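Histidinol-phosphate aminotransferase (Clostridium acetobutylicum, PDB 3FTB) probably acts as a pyridoxal 5'-phosphate-dependent transaminase, as expected of a histidinol-phosphate aminotransferase of the class I and II family. Local coordinates at residues I201-M213 with F224-I238. Sequence-based numbering, arbitrary orientation.
Sequences IKNYSCLFIIRAM and FGYGITNNKEIAAKI. With PO4 (phosphate ion), chain G.
Arg-211 and Tyr-226 form a hydrogen-bonded antiparallel pair whose side chains share one face of the sheet. Arg-211 CB sits over the phenol face, 3.6 Å from the Tyr-226 ring centroid and 20° off its normal, a CH-pi contact. The Tyr-226 ring reaches it with CG between backbone N and carbonyl carbon (chi1 49°), which swings the ring across the neighbouring strand. Ile-209 and Ile-228 make the next hydrogen-bonded pair: Ile-209 N donates to Ile-228 O at 3.0 Å, nearly straight at 172°. Beyond them, Ile-201 CD1 packs against Ile-228 CG2 at 3.7 Å.

On the other face, the Phe-208 ring reaches Gly-227 across the strands, its CZ 3.9 Å from Gly-227 CA. Ile-238 CD1 lies 3.8 Å from Phe-208 CZ, joining helix 232-239 to the sheet. The turn into that helix is pinned by Thr-229: OG1 donates to Leu-207 O (2.8 Å, in the carbonyl plane) and accepts from Asn-231 N, an ST turn. Asn-231 then N-caps the helix through OD1 to Ile-234 N, while Lys-202 NZ donates to Asn-230 OD1 at 3.0 Å and also hydrogen-bonds Lys-77 O.

Strand 179-183 flanks 207-212, and helix 64-74 packs on Tyr-226 and Ile-228, placing this hairpin-like pair in the seven-stranded mixed sheet of the large domain of a fold-type I PLP enzyme. At the edge of the Arg-211 guanidinium, salt-bridged through NE to Glu-184, lies a phosphate ion probably from the crystallisation liquor; the NH1 contact is too short to be taken at face value, but the arrangement is consistent with a side chain that can accept an anion.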
ATOM      1  N   ILE A 201      15.390  21.709  -5.670  1.00 26.40           N
ATOM      2  CA  ILE A 201      13.921  21.667  -5.605  1.00 39.42           C
ATOM      3  C   ILE A 201      13.282  23.066  -5.547  1.00 46.41           C
ATOM      4  O   ILE A 201      12.254  23.334  -6.184  1.00 41.83           O
ATOM      5  CB  ILE A 201      13.451  20.818  -4.395  1.00 36.87           C
ATOM      6  CG1 ILE A 201      13.847  19.347  -4.576  1.00 40.52           C
ATOM      7  CG2 ILE A 201      11.959  20.930  -4.191  1.00 27.13           C
ATOM      8  CD1 ILE A 201      13.035  18.629  -5.604  1.00 36.18           C
ATOM      9  N   LYS A 202      13.901  23.965  -4.792  1.00 50.45           N
ATOM     10  CA  LYS A 202      13.365  25.310  -4.632  1.00 52.02           C
ATOM     11  C   LYS A 202      13.495  26.163  -5.902  1.00 46.72           C
ATOM     12  O   LYS A 202      12.652  27.018  -6.187  1.00 44.62           O
ATOM     13  CB  LYS A 202      14.048  25.989  -3.447  1.00 48.47           C
ATOM     14  CG  LYS A 202      13.879  25.228  -2.147  1.00 34.35           C
ATOM     15  CD  LYS A 202      12.431  24.856  -1.966  1.00 32.45           C
ATOM     16  CE  LYS A 202      12.107  24.674  -0.508  1.00 36.68           C
ATOM     17  NZ  LYS A 202      10.652  24.736  -0.263  1.00 31.50           N
ATOM     18  N   ASN A 203      14.552  25.922  -6.666  1.00 35.45           N
ATOM     19  CA  ASN A 203      14.831  26.738  -7.833  1.00 32.03           C
ATOM     20  C   ASN A 203      14.032  26.324  -9.043  1.00 35.98           C
ATOM     21  O   ASN A 203      13.965  27.071 -10.020  1.00 35.35           O
ATOM     22  CB  ASN A 203      16.318  26.705  -8.152  1.00 27.63           C
ATOM     23  CG  ASN A 203      17.128  27.413  -7.110  1.00 47.33           C
ATOM     24  OD1 ASN A 203      17.292  28.631  -7.165  1.00 59.43           O
ATOM     25  ND2 ASN A 203      17.624  26.663  -6.132  1.00 51.82           N
ATOM     26  N   TYR A 204      13.439  25.131  -8.982  1.00 35.09           N
ATOM     27  CA  TYR A 204      12.685  24.587 -10.112  1.00 25.37           C
ATOM     28  C   TYR A 204      11.483  23.786  -9.630  1.00 39.70           C
ATOM     29  O   TYR A 204      11.643  22.766  -8.957  1.00 45.04           O
ATOM     30  CB  TYR A 204      13.577  23.694 -10.989  1.00 28.40           C
ATOM     31  CG  TYR A 204      14.765  24.404 -11.588  1.00 35.71           C
ATOM     32  CD1 TYR A 204      14.616  25.273 -12.664  1.00 30.55           C
ATOM     33  CD2 TYR A 204      16.038  24.214 -11.069  1.00 47.61           C
ATOM     34  CE1 TYR A 204      15.706  25.933 -13.201  1.00 31.14           C
ATOM     35  CE2 TYR A 204      17.137  24.873 -11.602  1.00 45.83           C
ATOM     36  CZ  TYR A 204      16.960  25.731 -12.664  1.00 37.12           C
ATOM     37  OH  TYR A 204      18.048  26.382 -13.186  1.00 36.31           O
ATOM     38  N   SER A 205      10.277  24.234  -9.968  1.00 39.19           N
ATOM     39  CA  SER A 205       9.103  23.408  -9.699  1.00 39.01           C
ATOM     40  C   SER A 205       8.651  22.576 -10.912  1.00 28.32           C
ATOM     41  O   SER A 205       7.486  22.204 -11.022  1.00 43.88           O
ATOM     42  CB  SER A 205       7.955  24.215  -9.071  1.00 42.66           C
ATOM     43  OG  SER A 205       8.249  25.596  -8.999  1.00 38.44           O
ATOM     44  N   CYS A 206       9.588  22.300 -11.815  1.00 23.25           N
ATOM     45  CA  CYS A 206       9.415  21.275 -12.847  1.00 33.20           C
ATOM     46  C   CYS A 206       9.959  19.966 -12.291  1.00 30.68           C
ATOM     47  O   CYS A 206       9.516  18.885 -12.661  1.00 33.29           O
ATOM     48  CB  CYS A 206      10.146  21.639 -14.144  1.00 35.90           C
ATOM     49  SG  CYS A 206      11.961  21.647 -14.042  1.00 43.28           S
ATOM     50  N   LEU A 207      10.910  20.086 -11.368  1.00 28.66           N
ATOM     51  CA  LEU A 207      11.521  18.929 -10.729  1.00 31.27           C
ATOM     52  C   LEU A 207      10.533  18.145  -9.876  1.00 27.82           C
ATOM     53  O   LEU A 207       9.858  18.702  -9.006  1.00 33.85           O
ATOM     54  CB  LEU A 207      12.696  19.355  -9.841  1.00 35.72           C
ATOM     55  CG  LEU A 207      14.109  19.484 -10.406  1.00 40.63           C
ATOM     56  CD1 LEU A 207      15.024  20.018  -9.323  1.00 32.46           C
ATOM     57  CD2 LEU A 207      14.608  18.147 -10.912  1.00 42.89           C
ATOM     58  N   PHE A 208      10.464  16.846 -10.125  1.00 28.73           N
ATOM     59  CA  PHE A 208       9.820  15.934  -9.201  1.00 22.95           C
ATOM     60  C   PHE A 208      10.808  14.805  -8.903  1.00 34.41           C
ATOM     61  O   PHE A 208      11.267  14.115  -9.823  1.00 33.65           O
ATOM     62  CB  PHE A 208       8.529  15.388  -9.800  1.00 25.57           C
ATOM     63  CG  PHE A 208       7.768  14.473  -8.869  1.00 28.08           C
ATOM     64  CD1 PHE A 208       6.902  14.996  -7.928  1.00 34.23           C
ATOM     65  CD2 PHE A 208       7.921  13.099  -8.939  1.00 23.07           C
ATOM     66  CE1 PHE A 208       6.202  14.172  -7.073  1.00 40.02           C
ATOM     67  CE2 PHE A 208       7.221  12.264  -8.085  1.00 34.96           C
ATOM     68  CZ  PHE A 208       6.359  12.804  -7.147  1.00 37.53           C
ATOM     69  N   ILE A 209      11.167  14.637  -7.632  1.00 34.13           N
ATOM     70  CA  ILE A 209      12.160  13.621  -7.255  1.00 36.64           C
ATOM     71  C   ILE A 209      11.519  12.435  -6.542  1.00 32.35           C
ATOM     72  O   ILE A 209      10.626  12.616  -5.709  1.00 28.17           O
ATOM     73  CB  ILE A 209      13.268  14.203  -6.329  1.00 30.82           C
ATOM     74  CG1 ILE A 209      13.816  15.531  -6.871  1.00 29.67           C
ATOM     75  CG2 ILE A 209      14.369  13.201  -6.110  1.00 13.72           C
ATOM     76  CD1 ILE A 209      14.410  15.439  -8.240  1.00 35.83           C
ATOM     77  N   ILE A 210      11.981  11.231  -6.877  1.00 32.44           N
ATOM     78  CA  ILE A 210      11.546  10.012  -6.214  1.00 26.64           C
ATOM     79  C   ILE A 210      12.685   9.421  -5.372  1.00 28.44           C
ATOM     80  O   ILE A 210      13.768   9.113  -5.888  1.00 31.87           O
ATOM     81  CB  ILE A 210      11.078   8.983  -7.251  1.00 27.47           C
ATOM     82  CG1 ILE A 210       9.906   9.548  -8.056  1.00 37.62           C
ATOM     83  CG2 ILE A 210      10.684   7.690  -6.588  1.00 23.44           C
ATOM     84  CD1 ILE A 210       9.342   8.584  -9.094  1.00 42.24           C
ATOM     85  N   ARG A 211      12.463   9.308  -4.068  1.00 29.17           N
ATOM     86  CA  ARG A 211      13.422   8.620  -3.219  1.00 34.95           C
ATOM     87  C   ARG A 211      12.832   7.309  -2.716  1.00 40.68           C
ATOM     88  O   ARG A 211      11.647   7.056  -2.886  1.00 28.55           O
ATOM     89  CB  ARG A 211      13.806   9.483  -2.028  1.00 31.22           C
ATOM     90  CG  ARG A 211      14.534  10.754  -2.380  1.00 23.53           C
ATOM     91  CD  ARG A 211      15.920  10.488  -2.853  1.00 31.92           C
ATOM     92  NE  ARG A 211      16.696  11.721  -2.889  1.00 39.58           N
ATOM     93  CZ  ARG A 211      17.616  12.033  -1.988  1.00 38.06           C
ATOM     94  NH1 ARG A 211      17.865  11.193  -0.994  1.00 32.18           N
ATOM     95  NH2 ARG A 211      18.286  13.174  -2.089  1.00 41.95           N
ATOM     96  N   ALA A 212      13.664   6.486  -2.083  1.00 46.79           N
ATOM     97  CA  ALA A 212      13.212   5.224  -1.509  1.00 35.92           C
ATOM     98  C   ALA A 212      14.102   4.796  -0.353  1.00 40.14           C
ATOM     99  O   ALA A 212      15.291   5.124  -0.318  1.00 40.27           O
ATOM    100  CB  ALA A 212      13.177   4.143  -2.568  1.00 38.63           C
ATOM    101  N   MET A 213      13.513   4.065   0.588  1.00 43.09           N
ATOM    102  CA  MET A 213      14.245   3.492   1.712  1.00 42.75           C
ATOM    103  C   MET A 213      14.487   2.018   1.436  1.00 49.29           C
ATOM    104  O   MET A 213      15.029   1.293   2.271  1.00 55.66           O
ATOM    105  CB  MET A 213      13.430   3.620   2.999  1.00 37.94           C
ATOM    106  CG  MET A 213      13.247   5.047   3.537  1.00 28.30           C
ATOM    107  SD  MET A 213      12.619   5.027   5.237  1.00 29.02           S
ATOM    108  CE  MET A 213      14.081   4.439   6.112  1.00 19.20           C
ATOM    109  N   PHE A 224       8.164   1.311   1.268  1.00 45.16           N
ATOM    110  CA  PHE A 224       8.141   2.759   1.466  1.00 42.18           C
ATOM    111  C   PHE A 224       9.048   3.579   0.543  1.00 37.37           C
ATOM    112  O   PHE A 224      10.265   3.431   0.560  1.00 37.49           O
ATOM    113  CB  PHE A 224       8.417   3.134   2.928  1.00 38.26           C
ATOM    114  CG  PHE A 224       8.357   4.612   3.167  1.00 42.78           C
ATOM    115  CD1 PHE A 224       7.151   5.276   3.110  1.00 34.65           C
ATOM    116  CD2 PHE A 224       9.508   5.343   3.371  1.00 43.00           C
ATOM    117  CE1 PHE A 224       7.092   6.638   3.282  1.00 37.02           C
ATOM    118  CE2 PHE A 224       9.451   6.693   3.541  1.00 31.49           C
ATOM    119  CZ  PHE A 224       8.242   7.345   3.498  1.00 37.08           C
ATOM    120  N   GLY A 225       8.433   4.448  -0.254  1.00 34.99           N
ATOM    121  CA  GLY A 225       9.156   5.409  -1.069  1.00 31.05           C
ATOM    122  C   GLY A 225       8.481   6.766  -0.994  1.00 30.83           C
ATOM    123  O   GLY A 225       7.342   6.854  -0.550  1.00 26.18           O
ATOM    124  N   TYR A 226       9.164   7.828  -1.416  1.00 37.67           N
ATOM    125  CA  TYR A 226       8.563   9.163  -1.346  1.00 36.67           C
ATOM    126  C   TYR A 226       8.813  10.102  -2.528  1.00 33.47           C
ATOM    127  O   TYR A 226       9.753   9.922  -3.303  1.00 34.45           O
ATOM    128  CB  TYR A 226       8.893   9.855  -0.018  1.00 44.43           C
ATOM    129  CG  TYR A 226      10.347   9.836   0.399  1.00 41.39           C
ATOM    130  CD1 TYR A 226      11.089  11.013   0.447  1.00 40.45           C
ATOM    131  CD2 TYR A 226      10.969   8.651   0.776  1.00 41.24           C
ATOM    132  CE1 TYR A 226      12.423  11.008   0.850  1.00 39.15           C
ATOM    133  CE2 TYR A 226      12.297   8.633   1.174  1.00 42.00           C
ATOM    134  CZ  TYR A 226      13.020   9.815   1.213  1.00 44.33           C
ATOM    135  OH  TYR A 226      14.342   9.791   1.611  1.00 50.05           O
ATOM    136  N   GLY A 227       7.927  11.088  -2.662  1.00 30.03           N
ATOM    137  CA  GLY A 227       8.049  12.124  -3.671  1.00 36.94           C
ATOM    138  C   GLY A 227       8.377  13.477  -3.055  1.00 33.96           C
ATOM    139  O   GLY A 227       7.869  13.819  -1.998  1.00 37.63           O
ATOM    140  N   ILE A 228       9.210  14.251  -3.745  1.00 26.62           N
ATOM    141  CA  ILE A 228       9.736  15.521  -3.258  1.00 33.89           C
ATOM    142  C   ILE A 228       9.600  16.582  -4.352  1.00 33.30           C
ATOM    143  O   ILE A 228      10.192  16.435  -5.412  1.00 34.65           O
ATOM    144  CB  ILE A 228      11.235  15.359  -2.908  1.00 44.35           C
ATOM    145  CG1 ILE A 228      11.377  14.417  -1.717  1.00 54.89           C
ATOM    146  CG2 ILE A 228      11.885  16.700  -2.619  1.00 53.07           C
ATOM    147  CD1 ILE A 228      10.392  14.740  -0.576  1.00 53.26           C
ATOM    148  N   THR A 229       8.827  17.642  -4.115  1.00 24.26           N
ATOM    149  CA  THR A 229       8.629  18.673  -5.140  1.00 24.69           C
ATOM    150  C   THR A 229       8.138  19.995  -4.551  1.00 35.18           C
ATOM    151  O   THR A 229       7.372  20.018  -3.592  1.00 34.69           O
ATOM    152  CB  THR A 229       7.634  18.217  -6.248  1.00 16.59           C
ATOM    153  OG1 THR A 229       7.676  19.131  -7.354  1.00 26.13           O
ATOM    154  CG2 THR A 229       6.218  18.169  -5.724  1.00 16.76           C
ATOM    155  N   ASN A 230       8.590  21.097  -5.134  1.00 41.38           N
ATOM    156  CA  ASN A 230       8.077  22.410  -4.785  1.00 34.32           C
ATOM    157  C   ASN A 230       6.740  22.660  -5.469  1.00 39.22           C
ATOM    158  O   ASN A 230       6.053  23.632  -5.172  1.00 40.44           O
ATOM    159  CB  ASN A 230       9.062  23.506  -5.189  1.00 35.22           C
ATOM    160  CG  ASN A 230       9.193  24.571  -4.132  1.00 37.53           C
ATOM    161  OD1 ASN A 230       9.321  24.255  -2.946  1.00 46.69           O
ATOM    162  ND2 ASN A 230       9.155  25.839  -4.542  1.00 20.34           N
ATOM    163  N   ASN A 231       6.378  21.784  -6.397  1.00 33.10           N
ATOM    164  CA  ASN A 231       5.118  21.915  -7.117  1.00 33.61           C
ATOM    165  C   ASN A 231       3.953  21.380  -6.295  1.00 30.41           C
ATOM    166  O   ASN A 231       3.388  20.323  -6.597  1.00 27.63           O
ATOM    167  CB  ASN A 231       5.190  21.198  -8.466  1.00 41.08           C
ATOM    168  CG  ASN A 231       3.964  21.442  -9.324  1.00 42.32           C
ATOM    169  OD1 ASN A 231       2.844  21.619  -8.818  1.00 39.02           O
ATOM    170  ND2 ASN A 231       4.165  21.447 -10.635  1.00 37.42           N
ATOM    171  N   LYS A 232       3.591  22.127  -5.259  1.00 37.02           N
ATOM    172  CA  LYS A 232       2.509  21.733  -4.366  1.00 36.89           C
ATOM    173  C   LYS A 232       1.267  21.198  -5.084  1.00 39.46           C
ATOM    174  O   LYS A 232       0.601  20.292  -4.584  1.00 41.61           O
ATOM    175  CB  LYS A 232       2.146  22.891  -3.441  1.00 25.32           C
ATOM    176  CG  LYS A 232       2.889  22.856  -2.111  1.00 34.39           C
ATOM    177  CD  LYS A 232       4.390  23.020  -2.304  1.00 37.18           C
ATOM    178  CE  LYS A 232       4.807  24.484  -2.297  1.00 33.38           C
ATOM    179  NZ  LYS A 232       6.279  24.631  -2.313  1.00 29.06           N
ATOM    180  N   GLU A 233       0.964  21.733  -6.261  1.00 44.46           N
ATOM    181  CA  GLU A 233      -0.236  21.300  -6.977  1.00 45.30           C
ATOM    182  C   GLU A 233      -0.116  19.877  -7.550  1.00 42.70           C
ATOM    183  O   GLU A 233      -1.104  19.140  -7.633  1.00 44.73           O
ATOM    184  CB  GLU A 233      -0.647  22.322  -8.052  1.00 44.82           C
ATOM    185  CG  GLU A 233      -1.992  22.003  -8.739  1.00 59.66           C
ATOM    186  CD  GLU A 233      -3.114  21.575  -7.764  1.00 67.52           C
ATOM    187  OE1 GLU A 233      -3.846  20.594  -8.055  1.00 55.09           O
ATOM    188  OE2 GLU A 233      -3.273  22.222  -6.705  1.00 77.67           O
ATOM    189  N   ILE A 234       1.097  19.483  -7.917  1.00 33.50           N
ATOM    190  CA  ILE A 234       1.318  18.153  -8.472  1.00 31.63           C
ATOM    191  C   ILE A 234       1.298  17.086  -7.384  1.00 34.76           C
ATOM    192  O   ILE A 234       1.007  15.919  -7.656  1.00 35.67           O
ATOM    193  CB  ILE A 234       2.625  18.092  -9.286  1.00 35.23           C
ATOM    194  CG1 ILE A 234       2.359  18.590 -10.701  1.00 44.67           C
ATOM    195  CG2 ILE A 234       3.181  16.684  -9.341  1.00 32.15           C
ATOM    196  CD1 ILE A 234       3.474  18.288 -11.660  1.00 51.09           C
ATOM    197  N   ALA A 235       1.595  17.490  -6.152  1.00 33.93           N
ATOM    198  CA  ALA A 235       1.465  16.594  -5.006  1.00 37.44           C
ATOM    199  C   ALA A 235      -0.010  16.433  -4.639  1.00 37.82           C
ATOM    200  O   ALA A 235      -0.473  15.340  -4.303  1.00 33.81           O
ATOM    201  CB  ALA A 235       2.265  17.129  -3.820  1.00 38.22           C
ATOM    202  N   ALA A 236      -0.746  17.536  -4.705  1.00 30.26           N
ATOM    203  CA  ALA A 236      -2.174  17.485  -4.463  1.00 32.77           C
ATOM    204  C   ALA A 236      -2.840  16.551  -5.463  1.00 33.44           C
ATOM    205  O   ALA A 236      -3.760  15.820  -5.121  1.00 43.15           O
ATOM    206  CB  ALA A 236      -2.782  18.881  -4.541  1.00 33.96           C
ATOM    207  N   LYS A 237      -2.364  16.570  -6.700  1.00 32.84           N
ATOM    208  CA  LYS A 237      -2.937  15.728  -7.745  1.00 35.72           C
ATOM    209  C   LYS A 237      -2.631  14.231  -7.547  1.00 41.19           C
ATOM    210  O   LYS A 237      -3.449  13.358  -7.871  1.00 34.17           O
ATOM    211  CB  LYS A 237      -2.437  16.192  -9.116  1.00 44.53           C
ATOM    212  CG  LYS A 237      -2.869  17.591  -9.517  1.00 48.29           C
ATOM    213  CD  LYS A 237      -2.156  18.018 -10.798  1.00 58.25           C
ATOM    214  CE  LYS A 237      -2.628  19.372 -11.298  1.00 56.69           C
ATOM    215  NZ  LYS A 237      -1.933  19.757 -12.549  1.00 58.13           N
ATOM    216  N   ILE A 238      -1.444  13.940  -7.024  1.00 37.84           N
ATOM    217  CA  ILE A 238      -1.046  12.571  -6.757  1.00 35.32           C
ATOM    218  C   ILE A 238      -1.758  12.032  -5.525  1.00 34.44           C
ATOM    219  O   ILE A 238      -2.126  10.856  -5.481  1.00 34.00           O
ATOM    220  CB  ILE A 238       0.477  12.445  -6.593  1.00 28.72           C
ATOM    221  CG1 ILE A 238       1.166  12.735  -7.927  1.00 29.03           C
ATOM    222  CG2 ILE A 238       0.819  11.058  -6.110  1.00 34.35           C
ATOM    223  CD1 ILE A 238       2.634  13.001  -7.806  1.00 35.48           C
TER
HETATM  224  P   PO4 G 364      20.191  13.046   0.849  1.00 62.96           P
HETATM  225  O1  PO4 G 364      19.360  11.791   0.753  1.00 38.48           O
HETATM  226  O2  PO4 G 364      19.827  13.787   2.117  1.00 60.06           O
HETATM  227  O3  PO4 G 364      21.658  12.666   0.861  1.00 66.82           O
HETATM  228  O4  PO4 G 364      19.942  13.964  -0.328  1.00 73.61           O
HETATM  229  O   HOH W   1      10.872  20.733  -7.141  1.00 36.55           O
HETATM  230  O   HOH W   2       6.039  19.872 -12.278  1.00 38.50           O
HETATM  231  O   HOH W   3      15.411   7.545   1.218  1.00 32.83           O